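Local structure of V-type ATPase 116 kDa subunit (Meiothermus ruber, 3RRK) at residues A[119-124]-A[228-233]; A[126-131]-A[214-219]; A[63-68]-A[264-269]. The protein forms the cytoplasmic N-terminal domain of subunit I, the subunit a homologue of a V-ATPase, which probably takes part in rotary proton transport. One frame throughout, in Å; residues are numbered along the deposited sequence.

Contact 1: residues A[119-124]-A[228-233]; sequences EEEIQT and AARMKE
Glu-121 and Arg-230 face each other between two long antiparallel helices, 94-138 and 224-281, that form the elongated middle of this domain. The helix backbones stand well apart, and the side chains bridge the gap from both sides. Arg-230 keeps its chain extended from CG to NE, with CG turned away from the backbone N (chi1 180°), and this length carries the guanidinium out to the end of the Glu-121 side chain. Glu-121 is likewise stretched out beyond CG, and the two chains cross at about a right angle. The resulting salt bridge is long, 3.5 Å from Glu-121 OE2 to Arg-230 NH2. The oxygen sits well out of the guanidinium plane, so attraction between charges holds the pair and no N-H of Arg-230 points at it. The same OE2 forms a second salt bridge with Arg-234 NE, one turn along helix 224-281. Thr-124 points toward the second helix without touching 228-233, though it loses some surface to it, and its methyl side packs on Pro-216. Its hydroxyl turns back onto its own helix: Thr-124 OG1 donates to Glu-120 O at 2.7 Å, approaching from the opposite face of that carbonyl to Thr-124 N.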
# COMPACT_ATOMS: atom_id res chain seq x y z
N GLU A 119 6.56 10.19 -8.32
CA GLU A 119 5.68 11.21 -7.78
C GLU A 119 6.26 11.84 -6.51
O GLU A 119 6.14 13.04 -6.30
CB GLU A 119 4.28 10.66 -7.52
CG GLU A 119 3.58 10.15 -8.77
CD GLU A 119 2.28 9.43 -8.45
OE1 GLU A 119 2.08 9.06 -7.27
OE2 GLU A 119 1.47 9.23 -9.37
N GLU A 120 6.88 11.02 -5.68
CA GLU A 120 7.48 11.51 -4.44
C GLU A 120 8.69 12.38 -4.76
O GLU A 120 8.99 13.35 -4.06
CB GLU A 120 7.90 10.34 -3.53
CG GLU A 120 7.00 10.09 -2.32
CD GLU A 120 5.65 9.41 -2.65
OE1 GLU A 120 4.65 10.14 -2.87
OE2 GLU A 120 5.59 8.16 -2.66
N GLU A 121 9.38 12.03 -5.85
CA GLU A 121 10.55 12.76 -6.29
C GLU A 121 10.16 14.16 -6.75
O GLU A 121 10.72 15.17 -6.32
CB GLU A 121 11.22 11.98 -7.44
CG GLU A 121 12.75 12.18 -7.62
CD GLU A 121 13.39 11.13 -8.54
OE1 GLU A 121 12.69 10.57 -9.41
OE2 GLU A 121 14.60 10.85 -8.37
N ILE A 122 9.17 14.20 -7.64
CA ILE A 122 8.65 15.45 -8.17
C ILE A 122 8.10 16.38 -7.09
O ILE A 122 8.29 17.59 -7.15
CB ILE A 122 7.58 15.16 -9.21
CG1 ILE A 122 8.21 14.46 -10.42
CG2 ILE A 122 6.90 16.43 -9.66
CD1 ILE A 122 7.18 13.94 -11.43
N GLN A 123 7.43 15.82 -6.10
CA GLN A 123 6.93 16.62 -4.99
C GLN A 123 8.05 17.19 -4.11
O GLN A 123 7.99 18.34 -3.70
CB GLN A 123 5.92 15.83 -4.15
CG GLN A 123 4.67 15.46 -4.92
CD GLN A 123 3.79 14.46 -4.19
OE1 GLN A 123 3.88 14.31 -2.98
NE2 GLN A 123 2.95 13.75 -4.94
N THR A 124 9.05 16.36 -3.82
CA THR A 124 10.24 16.81 -3.11
C THR A 124 10.85 18.02 -3.81
O THR A 124 11.14 19.05 -3.19
CB THR A 124 11.32 15.73 -3.10
OG1 THR A 124 10.82 14.57 -2.44
CG2 THR A 124 12.53 16.22 -2.38
N ALA A 228 21.30 20.51 -5.59
CA ALA A 228 20.62 21.41 -6.50
C ALA A 228 20.76 21.00 -7.97
O ALA A 228 19.88 21.24 -8.78
CB ALA A 228 21.10 22.84 -6.31
N ALA A 229 21.88 20.37 -8.30
CA ALA A 229 22.10 20.00 -9.68
C ALA A 229 21.30 18.76 -10.05
O ALA A 229 20.68 18.72 -11.11
CB ALA A 229 23.58 19.81 -9.95
N ARG A 230 21.30 17.76 -9.17
CA ARG A 230 20.45 16.57 -9.34
C ARG A 230 18.96 16.93 -9.36
O ARG A 230 18.19 16.39 -10.15
CB ARG A 230 20.73 15.53 -8.26
CG ARG A 230 19.87 14.28 -8.40
CD ARG A 230 20.38 13.15 -7.51
NE ARG A 230 19.55 11.95 -7.60
CZ ARG A 230 18.47 11.72 -6.85
NH1 ARG A 230 18.08 12.61 -5.95
NH2 ARG A 230 17.78 10.60 -7.00
N MET A 231 18.55 17.83 -8.48
CA MET A 231 17.17 18.28 -8.49
C MET A 231 16.80 18.93 -9.82
O MET A 231 15.68 18.77 -10.30
CB MET A 231 16.94 19.29 -7.39
CG MET A 231 16.84 18.68 -6.03
SD MET A 231 15.95 19.80 -4.97
CE MET A 231 16.51 19.21 -3.37
N LYS A 232 17.73 19.67 -10.39
CA LYS A 232 17.44 20.41 -11.60
C LYS A 232 17.25 19.46 -12.78
O LYS A 232 16.49 19.74 -13.70
CB LYS A 232 18.57 21.41 -11.90
CG LYS A 232 18.36 22.26 -13.13
CD LYS A 232 19.56 23.19 -13.36
CE LYS A 232 19.63 23.68 -14.81
NZ LYS A 232 20.89 24.44 -15.10
N GLU A 233 17.96 18.34 -12.74
CA GLU A 233 17.92 17.40 -13.86
C GLU A 233 16.79 16.40 -13.68
O GLU A 233 16.15 16.00 -14.65
CB GLU A 233 19.27 16.70 -14.01
CG GLU A 233 19.30 15.27 -13.51
CD GLU A 233 20.70 14.68 -13.50
OE1 GLU A 233 21.43 14.87 -14.50
OE2 GLU A 233 21.07 14.04 -12.49

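Contact 2: residues A[126-131]-A[214-219]; sequences ELFGKA and RFPGAY
Phe-128, on helix 94-138, reaches into the loop 214-219 and supplies nearly all of the helix side of this contact. With CG set beside the backbone N (chi1 -57°), its side chain slides past that of Phe-215, which runs in the opposite direction. Contact begins at the root: Phe-128 CB meets the edge of the Phe-215 ring, near its plane, 3.5 Å from Phe-215 CE1. Phe-128 CG lies next to the same flank, and Phe-128 CD1 comes within 3.6 Å of Phe-215 CD1. The two rings are inclined at 58° with centroids 5.4 Å apart. Further out, Phe-128 CE1 also approaches a polar atom, the backbone Arg-214 O, at 3.5 Å. Pro-216 covers one face of the Phe-128 ring, with CD2, CE2 and the tip atom CZ nearest to it; Phe-128 CE2 is 3.6 Å from Pro-216 CD. That methylene carbon stands over the middle of the ring, only 14° off the ring normal, a clear CH-pi contact. A bound buffer molecule, probably from crystallisation, also lies about 3 Å from the Phe-128 side chain. The loop connects helix 198-206 to helix 224-281, and its apolar side chains pack against both long helices: Phe-215 lies on Met-231 of helix 224-281 and on Ala-132 and Leu-135 of helix 94-138, while Tyr-219 also touches Met-231.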
# COMPACT_ATOMS: atom_id res chain seq x y z
N GLU A 126 9.36 19.97 -5.69
CA GLU A 126 8.40 21.06 -5.60
C GLU A 126 8.55 21.83 -4.29
O GLU A 126 8.50 23.06 -4.26
CB GLU A 126 6.96 20.54 -5.66
CG GLU A 126 6.49 20.15 -7.04
CD GLU A 126 4.98 20.15 -7.13
OE1 GLU A 126 4.36 21.08 -6.56
OE2 GLU A 126 4.41 19.23 -7.75
N LEU A 127 8.74 21.10 -3.21
CA LEU A 127 8.92 21.69 -1.91
C LEU A 127 10.28 22.36 -1.74
O LEU A 127 10.35 23.53 -1.38
CB LEU A 127 8.72 20.61 -0.85
CG LEU A 127 7.25 20.34 -0.57
CD1 LEU A 127 7.08 19.14 0.32
CD2 LEU A 127 6.64 21.56 0.07
N PHE A 128 11.35 21.61 -2.02
CA PHE A 128 12.71 22.09 -1.77
C PHE A 128 13.46 22.72 -2.96
O PHE A 128 14.57 23.22 -2.81
CB PHE A 128 13.54 20.96 -1.19
CG PHE A 128 12.97 20.38 0.05
CD1 PHE A 128 13.42 20.79 1.29
CD2 PHE A 128 11.98 19.42 -0.01
CE1 PHE A 128 12.89 20.25 2.46
CE2 PHE A 128 11.43 18.87 1.15
CZ PHE A 128 11.89 19.30 2.39
N GLY A 129 12.84 22.70 -4.13
CA GLY A 129 13.48 23.22 -5.33
C GLY A 129 14.16 24.57 -5.22
O GLY A 129 15.38 24.66 -5.31
N LYS A 130 13.37 25.63 -5.06
CA LYS A 130 13.92 26.98 -5.03
C LYS A 130 14.89 27.17 -3.87
O LYS A 130 15.88 27.87 -4.01
CB LYS A 130 12.82 28.04 -5.00
CG LYS A 130 12.04 28.15 -6.30
CD LYS A 130 12.95 28.36 -7.50
CE LYS A 130 12.21 28.08 -8.82
NZ LYS A 130 12.98 28.48 -10.04
N ALA A 131 14.61 26.53 -2.74
CA ALA A 131 15.48 26.64 -1.58
C ALA A 131 16.87 26.10 -1.90
O ALA A 131 17.88 26.74 -1.60
CB ALA A 131 14.88 25.91 -0.40
N ARG A 214 17.15 20.19 6.43
CA ARG A 214 17.48 18.88 5.91
C ARG A 214 16.76 18.73 4.58
O ARG A 214 15.66 19.23 4.40
CB ARG A 214 17.03 17.78 6.87
CG ARG A 214 17.64 17.86 8.27
CD ARG A 214 19.11 17.48 8.27
NE ARG A 214 19.77 17.89 9.52
CZ ARG A 214 21.06 17.68 9.80
NH1 ARG A 214 21.85 17.07 8.93
NH2 ARG A 214 21.56 18.09 10.96
N PHE A 215 17.40 18.05 3.64
CA PHE A 215 16.74 17.70 2.41
C PHE A 215 16.44 16.24 2.47
O PHE A 215 17.26 15.45 2.93
CB PHE A 215 17.61 18.05 1.21
CG PHE A 215 17.68 19.52 0.97
CD1 PHE A 215 16.75 20.15 0.16
CD2 PHE A 215 18.64 20.28 1.61
CE1 PHE A 215 16.79 21.51 -0.05
CE2 PHE A 215 18.69 21.65 1.40
CZ PHE A 215 17.76 22.26 0.57
N PRO A 216 15.22 15.86 2.06
CA PRO A 216 14.74 14.50 2.23
C PRO A 216 15.48 13.55 1.30
O PRO A 216 16.06 14.00 0.30
CB PRO A 216 13.28 14.60 1.80
CG PRO A 216 13.28 15.71 0.80
CD PRO A 216 14.26 16.70 1.32
N GLY A 217 15.49 12.27 1.65
CA GLY A 217 16.01 11.23 0.78
C GLY A 217 17.48 11.36 0.46
O GLY A 217 18.25 11.89 1.26
N ALA A 218 17.86 10.88 -0.72
CA ALA A 218 19.24 10.93 -1.18
C ALA A 218 19.86 12.33 -1.03
O ALA A 218 21.04 12.45 -0.70
CB ALA A 218 19.34 10.45 -2.62
N TYR A 219 19.08 13.37 -1.26
CA TYR A 219 19.63 14.73 -1.23
C TYR A 219 20.28 15.10 0.09
O TYR A 219 21.10 16.01 0.15
CB TYR A 219 18.55 15.78 -1.54
CG TYR A 219 17.88 15.56 -2.86
CD1 TYR A 219 18.52 15.87 -4.05
CD2 TYR A 219 16.60 15.01 -2.91
CE1 TYR A 219 17.90 15.65 -5.26
CE2 TYR A 219 15.98 14.79 -4.12
CZ TYR A 219 16.64 15.11 -5.29
OH TYR A 219 16.02 14.89 -6.49

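Contact 3: residues A[63-68]-A[264-269]; sequences KRWEAV and WTRAKD
Trp-65 and Val-68 of helix 56-79 pack on Arg-266 and Ala-267 of helix 224-281 in a helix-helix interface that is closer to antiparallel than to perpendicular: the segment axes make an angle of 143° and approach to 8.6 Å. Along the second segment, Trp-264 comes first. Its CB points away from 63-68, and its NE1 is hydrogen-bonded to Glu-73 OE2, further along helix 56-79. Arg-266 bends at its second torsion (chi2 75°), which folds the chain along the outer part of the Trp-65 indole. Its CG lies 3.8 Å from Trp-65 CH2, and that same ring atom sits over the centre of one guanidinium face, the two planes being 42° apart. The charged end is held elsewhere, with NH1 hydrogen-bonded to the carbonyl oxygens of Phe-90 and Gly-92 and NE in a salt bridge with Glu-270. Ala-267 and Trp-65 form the closest CA pair, 5.6 Å apart. The small methyl meets the indole at its edge, Ala-267 CB to Trp-65 CE3 being 3.5 Å, and touches Val-68 CG1 at 3.7 Å. Lys-268 touches Glu-73 of helix 56-79, and its CG lies 3.5 Å above the Trp-264 indole plane, nearer its edge than its middle.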
# COMPACT_ATOMS: atom_id res chain seq x y z
N LYS A 63 -4.45 -21.85 0.46
CA LYS A 63 -3.38 -20.87 0.52
C LYS A 63 -3.15 -20.24 -0.86
O LYS A 63 -2.96 -19.03 -0.95
CB LYS A 63 -2.07 -21.47 1.05
CG LYS A 63 -2.09 -21.87 2.52
CD LYS A 63 -1.94 -20.69 3.47
CE LYS A 63 -0.47 -20.44 3.84
NZ LYS A 63 -0.30 -19.30 4.80
N ARG A 64 -3.18 -21.05 -1.92
CA ARG A 64 -2.99 -20.51 -3.28
C ARG A 64 -4.12 -19.59 -3.74
O ARG A 64 -3.87 -18.61 -4.46
CB ARG A 64 -2.69 -21.63 -4.30
CG ARG A 64 -1.41 -22.41 -3.96
CD ARG A 64 -1.33 -23.77 -4.66
NE ARG A 64 -1.66 -23.66 -6.08
CZ ARG A 64 -1.79 -24.71 -6.88
NH1 ARG A 64 -1.62 -25.94 -6.39
NH2 ARG A 64 -2.08 -24.54 -8.15
N TRP A 65 -5.35 -19.90 -3.33
CA TRP A 65 -6.49 -19.04 -3.68
C TRP A 65 -6.42 -17.70 -2.95
O TRP A 65 -6.80 -16.66 -3.49
CB TRP A 65 -7.82 -19.73 -3.41
CG TRP A 65 -8.27 -20.65 -4.48
CD1 TRP A 65 -8.39 -22.00 -4.40
CD2 TRP A 65 -8.65 -20.29 -5.82
NE1 TRP A 65 -8.84 -22.51 -5.60
CE2 TRP A 65 -9.01 -21.48 -6.49
CE3 TRP A 65 -8.72 -19.07 -6.51
CZ2 TRP A 65 -9.43 -21.50 -7.82
CZ3 TRP A 65 -9.15 -19.09 -7.83
CH2 TRP A 65 -9.50 -20.30 -8.47
N GLU A 66 -5.94 -17.74 -1.71
CA GLU A 66 -5.72 -16.52 -0.94
C GLU A 66 -4.66 -15.64 -1.59
O GLU A 66 -4.78 -14.42 -1.61
CB GLU A 66 -5.33 -16.86 0.49
CG GLU A 66 -6.44 -17.50 1.31
CD GLU A 66 -6.00 -17.86 2.71
OE1 GLU A 66 -4.83 -18.32 2.86
OE2 GLU A 66 -6.81 -17.69 3.66
N ALA A 67 -3.64 -16.28 -2.14
CA ALA A 67 -2.56 -15.58 -2.85
C ALA A 67 -3.11 -14.96 -4.13
O ALA A 67 -2.77 -13.82 -4.47
CB ALA A 67 -1.40 -16.55 -3.16
N VAL A 68 -3.97 -15.69 -4.84
CA VAL A 68 -4.70 -15.10 -5.95
C VAL A 68 -5.51 -13.87 -5.50
O VAL A 68 -5.44 -12.82 -6.12
CB VAL A 68 -5.65 -16.08 -6.63
CG1 VAL A 68 -6.38 -15.37 -7.75
CG2 VAL A 68 -4.91 -17.29 -7.15
N TRP A 264 -10.30 -12.03 -9.11
CA TRP A 264 -10.53 -11.65 -7.74
C TRP A 264 -11.83 -12.29 -7.28
O TRP A 264 -11.93 -12.90 -6.21
CB TRP A 264 -10.62 -10.14 -7.64
CG TRP A 264 -10.89 -9.65 -6.26
CD1 TRP A 264 -9.97 -9.48 -5.26
CD2 TRP A 264 -12.16 -9.28 -5.71
NE1 TRP A 264 -10.60 -9.02 -4.12
CE2 TRP A 264 -11.94 -8.89 -4.37
CE3 TRP A 264 -13.46 -9.22 -6.23
CZ2 TRP A 264 -12.97 -8.46 -3.53
CZ3 TRP A 264 -14.49 -8.79 -5.39
CH2 TRP A 264 -14.24 -8.42 -4.06
N THR A 265 -12.84 -12.15 -8.14
CA THR A 265 -14.17 -12.61 -7.82
C THR A 265 -14.18 -14.11 -7.60
O THR A 265 -14.57 -14.60 -6.53
CB THR A 265 -15.14 -12.17 -8.90
OG1 THR A 265 -15.13 -10.74 -8.96
CG2 THR A 265 -16.54 -12.65 -8.61
N ARG A 266 -13.73 -14.87 -8.58
CA ARG A 266 -13.67 -16.31 -8.40
C ARG A 266 -12.91 -16.70 -7.12
O ARG A 266 -13.34 -17.61 -6.40
CB ARG A 266 -13.06 -16.96 -9.64
CG ARG A 266 -12.60 -18.38 -9.46
CD ARG A 266 -13.74 -19.35 -9.41
NE ARG A 266 -13.27 -20.73 -9.29
CZ ARG A 266 -12.73 -21.43 -10.29
NH1 ARG A 266 -12.56 -20.88 -11.50
NH2 ARG A 266 -12.34 -22.68 -10.07
N ALA A 267 -11.81 -16.01 -6.84
CA ALA A 267 -10.96 -16.36 -5.70
C ALA A 267 -11.58 -16.00 -4.36
O ALA A 267 -11.50 -16.77 -3.41
CB ALA A 267 -9.55 -15.77 -5.85
N LYS A 268 -12.19 -14.83 -4.26
CA LYS A 268 -12.96 -14.49 -3.05
C LYS A 268 -13.92 -15.61 -2.67
O LYS A 268 -13.96 -16.01 -1.50
CB LYS A 268 -13.72 -13.18 -3.23
CG LYS A 268 -12.88 -11.96 -2.88
CD LYS A 268 -12.55 -11.97 -1.40
CE LYS A 268 -12.58 -10.58 -0.78
NZ LYS A 268 -11.82 -10.54 0.51
N ASP A 269 -14.66 -16.14 -3.64
CA ASP A 269 -15.61 -17.22 -3.37
C ASP A 269 -14.92 -18.51 -3.03
O ASP A 269 -15.44 -19.31 -2.24
CB ASP A 269 -16.54 -17.49 -4.57
CG ASP A 269 -17.29 -16.26 -5.01
OD1 ASP A 269 -17.48 -15.34 -4.18
OD2 ASP A 269 -17.68 -16.22 -6.20

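Helix 224-281 serves both contact 1 and contact 3, toward opposite ends of its length; their centres are 40 Å apart, on opposite sides of the chain's centre. Contact 3 is buried and packs an indole, a valine and an alanine with the stem and guanidinium of an arginine, with no hydrogen bond across it. Contact 1 lies at the surface and works by charge across a wider gap. Contact 2, partly buried and aromatic, sits about 7 Å from contact 1 between centres and shares helix 94-138 with it. These two touch directly, the Met-231 side chain packing on both Tyr-219 and Phe-215, so the same helix pair is held by charge at contact 1 and met by loop side chains next to it.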